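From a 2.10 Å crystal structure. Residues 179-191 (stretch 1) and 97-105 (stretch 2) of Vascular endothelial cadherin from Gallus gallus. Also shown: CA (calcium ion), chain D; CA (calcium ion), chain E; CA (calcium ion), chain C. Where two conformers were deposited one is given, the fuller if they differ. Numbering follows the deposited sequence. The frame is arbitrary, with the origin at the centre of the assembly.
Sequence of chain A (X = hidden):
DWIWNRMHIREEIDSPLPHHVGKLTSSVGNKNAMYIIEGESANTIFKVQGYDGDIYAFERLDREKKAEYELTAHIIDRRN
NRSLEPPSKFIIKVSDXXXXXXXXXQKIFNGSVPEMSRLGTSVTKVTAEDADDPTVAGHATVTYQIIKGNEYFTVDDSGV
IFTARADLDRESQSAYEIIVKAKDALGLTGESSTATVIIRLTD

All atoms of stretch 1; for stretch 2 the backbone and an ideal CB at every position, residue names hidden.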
# COMPACT_ATOMS: atom_id res chain seq x y z
N ILE A 179 -30.47 25.22 21.35
CA ILE A 179 -29.12 24.69 21.15
C ILE A 179 -29.16 23.64 20.06
O ILE A 179 -29.98 22.71 20.10
CB ILE A 179 -28.53 24.07 22.44
CG1 ILE A 179 -28.66 25.04 23.63
CG2 ILE A 179 -27.06 23.65 22.22
CD1 ILE A 179 -27.92 26.38 23.47
N VAL A 180 -28.28 23.81 19.07
CA VAL A 180 -28.21 22.86 17.98
C VAL A 180 -26.86 22.12 18.07
O VAL A 180 -25.88 22.63 18.61
CB VAL A 180 -28.49 23.57 16.59
CG1 VAL A 180 -27.40 24.60 16.26
CG2 VAL A 180 -28.69 22.56 15.44
N LYS A 181 -26.83 20.88 17.58
CA LYS A 181 -25.63 20.09 17.60
C LYS A 181 -25.51 19.48 16.20
O LYS A 181 -26.51 19.06 15.58
CB LYS A 181 -25.75 18.98 18.66
CG LYS A 181 -24.44 18.16 18.86
CD LYS A 181 -24.52 17.23 20.09
CE LYS A 181 -23.09 16.89 20.62
NZ LYS A 181 -23.15 15.71 21.61
N ALA A 182 -24.28 19.41 15.70
CA ALA A 182 -24.00 18.79 14.41
C ALA A 182 -23.11 17.57 14.56
O ALA A 182 -22.38 17.44 15.54
CB ALA A 182 -23.37 19.80 13.46
N LYS A 183 -23.17 16.67 13.58
CA LYS A 183 -22.59 15.34 13.73
C LYS A 183 -22.59 14.59 12.40
O LYS A 183 -23.64 14.34 11.81
CB LYS A 183 -23.36 14.53 14.78
CG LYS A 183 -23.01 13.05 14.80
CD LYS A 183 -23.60 12.36 16.02
CE LYS A 183 -25.12 12.42 16.00
NZ LYS A 183 -25.72 11.22 15.37
N ASP A 184 -21.39 14.24 11.93
CA ASP A 184 -21.24 13.61 10.62
C ASP A 184 -21.79 12.19 10.63
O ASP A 184 -21.99 11.60 11.69
CB ASP A 184 -19.77 13.60 10.20
CG ASP A 184 -18.96 12.56 10.95
OD1 ASP A 184 -17.71 12.67 10.97
OD2 ASP A 184 -19.57 11.63 11.53
N ALA A 185 -22.04 11.65 9.44
CA ALA A 185 -22.91 10.49 9.29
C ALA A 185 -22.30 9.26 9.95
O ALA A 185 -22.98 8.25 10.15
CB ALA A 185 -23.20 10.23 7.82
N LEU A 186 -21.02 9.34 10.27
CA LEU A 186 -20.32 8.24 10.93
C LEU A 186 -20.30 8.43 12.44
O LEU A 186 -19.82 7.56 13.18
CB LEU A 186 -18.89 8.11 10.39
CG LEU A 186 -18.75 7.52 8.99
CD1 LEU A 186 -19.09 8.56 7.93
CD2 LEU A 186 -17.35 6.97 8.78
N GLY A 187 -20.80 9.57 12.90
CA GLY A 187 -21.16 9.74 14.30
C GLY A 187 -20.23 10.69 15.02
O GLY A 187 -20.34 10.88 16.23
N LEU A 188 -19.31 11.29 14.28
CA LEU A 188 -18.25 12.10 14.87
C LEU A 188 -18.80 13.43 15.38
O LEU A 188 -19.25 14.27 14.60
CB LEU A 188 -17.13 12.35 13.86
CG LEU A 188 -15.71 12.14 14.37
CD1 LEU A 188 -15.57 10.79 15.06
CD2 LEU A 188 -14.71 12.26 13.23
N THR A 189 -18.78 13.62 16.70
CA THR A 189 -18.94 14.94 17.29
C THR A 189 -18.14 15.07 18.58
O THR A 189 -17.30 14.22 18.89
CB THR A 189 -20.42 15.24 17.58
OG1 THR A 189 -20.56 16.60 18.02
CG2 THR A 189 -20.96 14.31 18.66
N GLY A 190 -18.41 16.13 19.33
CA GLY A 190 -18.49 17.46 18.77
C GLY A 190 -18.40 18.45 19.92
O GLY A 190 -19.26 18.48 20.80
N GLU A 191 -17.34 19.26 19.91
CA GLU A 191 -17.47 20.68 20.18
C GLU A 191 -16.21 21.31 19.59
O GLU A 191 -15.13 21.22 20.17
CB GLU A 191 -17.61 21.08 21.65
CG GLU A 191 -18.95 20.70 22.27
CD GLU A 191 -18.99 19.25 22.72
OE1 GLU A 191 -17.96 18.56 22.59
OE2 GLU A 191 -20.05 18.81 23.22
N UNK A 97 -9.15 9.81 6.25
CA UNK A 97 -9.87 9.13 7.30
C UNK A 97 -10.88 10.11 7.90
O UNK A 97 -10.73 11.35 7.80
CB UNK A 97 -8.91 8.59 8.36
N UNK A 98 -11.91 9.58 8.53
CA UNK A 98 -12.87 10.42 9.23
C UNK A 98 -12.31 10.88 10.58
O UNK A 98 -12.48 10.23 11.59
CB UNK A 98 -14.19 9.67 9.43
N UNK A 99 -11.62 12.00 10.59
CA UNK A 99 -11.00 12.47 11.82
C UNK A 99 -11.41 13.90 12.22
O UNK A 99 -10.82 14.48 13.11
CB UNK A 99 -9.48 12.40 11.67
N UNK A 100 -12.42 14.45 11.54
CA UNK A 100 -12.97 15.75 11.87
C UNK A 100 -14.47 15.69 12.10
O UNK A 100 -15.21 14.98 11.39
CB UNK A 100 -12.65 16.75 10.76
N UNK A 101 -14.92 16.42 13.09
CA UNK A 101 -16.37 16.55 13.33
C UNK A 101 -16.85 17.86 12.65
O UNK A 101 -16.05 18.75 12.35
CB UNK A 101 -16.68 16.56 14.83
N UNK A 102 -18.15 17.95 12.34
CA UNK A 102 -18.65 19.25 11.82
C UNK A 102 -18.57 20.31 12.90
O UNK A 102 -18.82 20.02 14.11
CB UNK A 102 -20.09 19.13 11.32
N UNK A 103 -18.19 21.52 12.49
CA UNK A 103 -18.10 22.65 13.42
C UNK A 103 -18.95 23.79 12.88
O UNK A 103 -18.88 24.12 11.70
CB UNK A 103 -16.65 23.10 13.62
N UNK A 104 -19.78 24.39 13.73
CA UNK A 104 -20.64 25.47 13.25
C UNK A 104 -19.85 26.63 12.71
O UNK A 104 -18.70 26.81 13.09
CB UNK A 104 -21.56 25.96 14.37
N UNK A 105 -20.46 27.43 11.83
CA UNK A 105 -19.75 28.57 11.25
C UNK A 105 -19.82 29.84 12.12
O UNK A 105 -19.08 30.78 11.87
CB UNK A 105 -20.32 28.87 9.86
CA CA D . -16.08 14.06 9.46
CA CA E . -9.67 13.46 7.37
CA CA C . -6.40 14.71 9.37

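Position 97 lies out of reach of stretch 1, with nothing of it within 5.5 Å of the ideal CB, so the side chain is left free. The backbone matters more: its carbonyl O sits 2.4 Å from the calcium of chain E. The residue is Ile-97, and that O is a ligand.

Position 98 is far more constrained. CA-to-CB points toward stretch 1, and the ideal CB is 4.2 Å from Leu-186 CD2 and 4.9 Å from Asp-184 OD1. Beside the carboxylate lies the calcium of chain D, 4.8 Å from the ideal CB, which Asp-184 OD1 binds at 2.6 Å. A short side chain with an oxygen for the metal is wanted: Asp or Asn would suit, but Asn also brings a donor for the carboxylate. Asn-98 it is. Its OD1 binds the calcium of chain D at 2.4 Å, while its ND2 donates to Asp-184 OD1 at 2.8 Å, so one amide serves both the ion and its acidic ligand. Leu-188 packs alongside, CD2 being 3.5 Å from Asn-98 ND2.

At position 99 CA-to-CB points away from stretch 1, and the calcium ions of chains E and C lie on that side. An acid fits, since a carboxylate can reach both. Asp-99 spans them, OD1 at 2.2 Å from the calcium of chain E and OD2 at 2.3 Å from that of chain C.

Position 100 also points away, and stretch 1 sets no demand on its side chain; it meets the backbone instead. The carbonyl O is 2.3 Å from the calcium of chain D and 3.3 Å from Leu-188 CD2. Many residues could supply that oxygen; the deposited one is Asn-100.

At position 101 CA-to-CB points sideways, yet room is short: the ideal CB is 3.4 Å from Leu-188 O and 3.7 Å from Thr-189 CA. Small residues look the safest choice. Ala-101 packs its methyl on this backbone and lies 4.3 Å, CB to CB, from Leu-188.

Position 102 points toward the strand, its ideal CB 4.0 Å from Ala-182 CB and 4.5 Å from Lys-183 N. A compact apolar group would suit, Val or Pro among them, and phi of -67° is open to proline. Pro-102 places CB 3.9 Å from Ala-182 CB, CG 3.4 Å from Asp-184 N and CD 3.4 Å from Leu-188 O, so the ring bridges the strand and the segment returning after the turn.

Position 103, in a strand, points away and is free of demands from stretch 1; Ile-103 occupies it.

Position 104 points toward stretch 1 again, but nothing there lies within 5.5 Å of the ideal CB. A long apolar side chain, such as Phe, Leu or Met, could span the gap to Val-180 and Ala-182. Phe-104 does so: CZ is 3.4 Å from Val-180 CG1 and CE1 is 3.8 Å from Ala-182 CB, with Lys-181 C at the ring edge, 3.9 Å from CE1.

Position 105 is beyond reach and unconstrained by this contact; it holds Val-105.

Stretch 2 97-105: INDNAPIFV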
# COMPACT_ATOMS: atom_id res chain seq x y z
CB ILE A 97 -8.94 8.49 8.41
CG1 ILE A 97 -8.25 9.53 9.29
CG2 ILE A 97 -7.92 7.45 7.75
CD1 ILE A 97 -7.76 8.96 10.67
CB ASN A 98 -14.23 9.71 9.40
CG ASN A 98 -15.32 10.71 9.75
OD1 ASN A 98 -15.34 11.82 9.19
ND2 ASN A 98 -16.17 10.38 10.68
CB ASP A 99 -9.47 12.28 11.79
CG ASP A 99 -8.77 13.00 10.64
OD1 ASP A 99 -9.37 13.32 9.57
OD2 ASP A 99 -7.53 13.25 10.79
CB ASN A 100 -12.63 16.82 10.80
CG ASN A 100 -11.12 17.06 10.67
OD1 ASN A 100 -10.44 16.34 9.94
ND2 ASN A 100 -10.59 18.03 11.41
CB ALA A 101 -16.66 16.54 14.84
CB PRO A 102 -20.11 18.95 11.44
CG PRO A 102 -20.14 17.39 11.35
CD PRO A 102 -19.22 16.95 12.43
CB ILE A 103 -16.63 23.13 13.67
CG1 ILE A 103 -15.77 22.01 14.29
CG2 ILE A 103 -16.56 24.34 14.61
CD1 ILE A 103 -14.33 22.12 13.87
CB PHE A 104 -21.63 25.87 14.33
CG PHE A 104 -22.78 24.92 14.41
CD1 PHE A 104 -22.78 23.89 15.35
CD2 PHE A 104 -23.85 25.02 13.51
CE1 PHE A 104 -23.88 22.98 15.43
CE2 PHE A 104 -24.92 24.11 13.56
CZ PHE A 104 -24.92 23.09 14.55
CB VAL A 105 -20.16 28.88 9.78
CG1 VAL A 105 -19.88 27.68 8.86
CG2 VAL A 105 -21.63 29.30 9.69
O HOH W 1 -7.34 16.32 10.98
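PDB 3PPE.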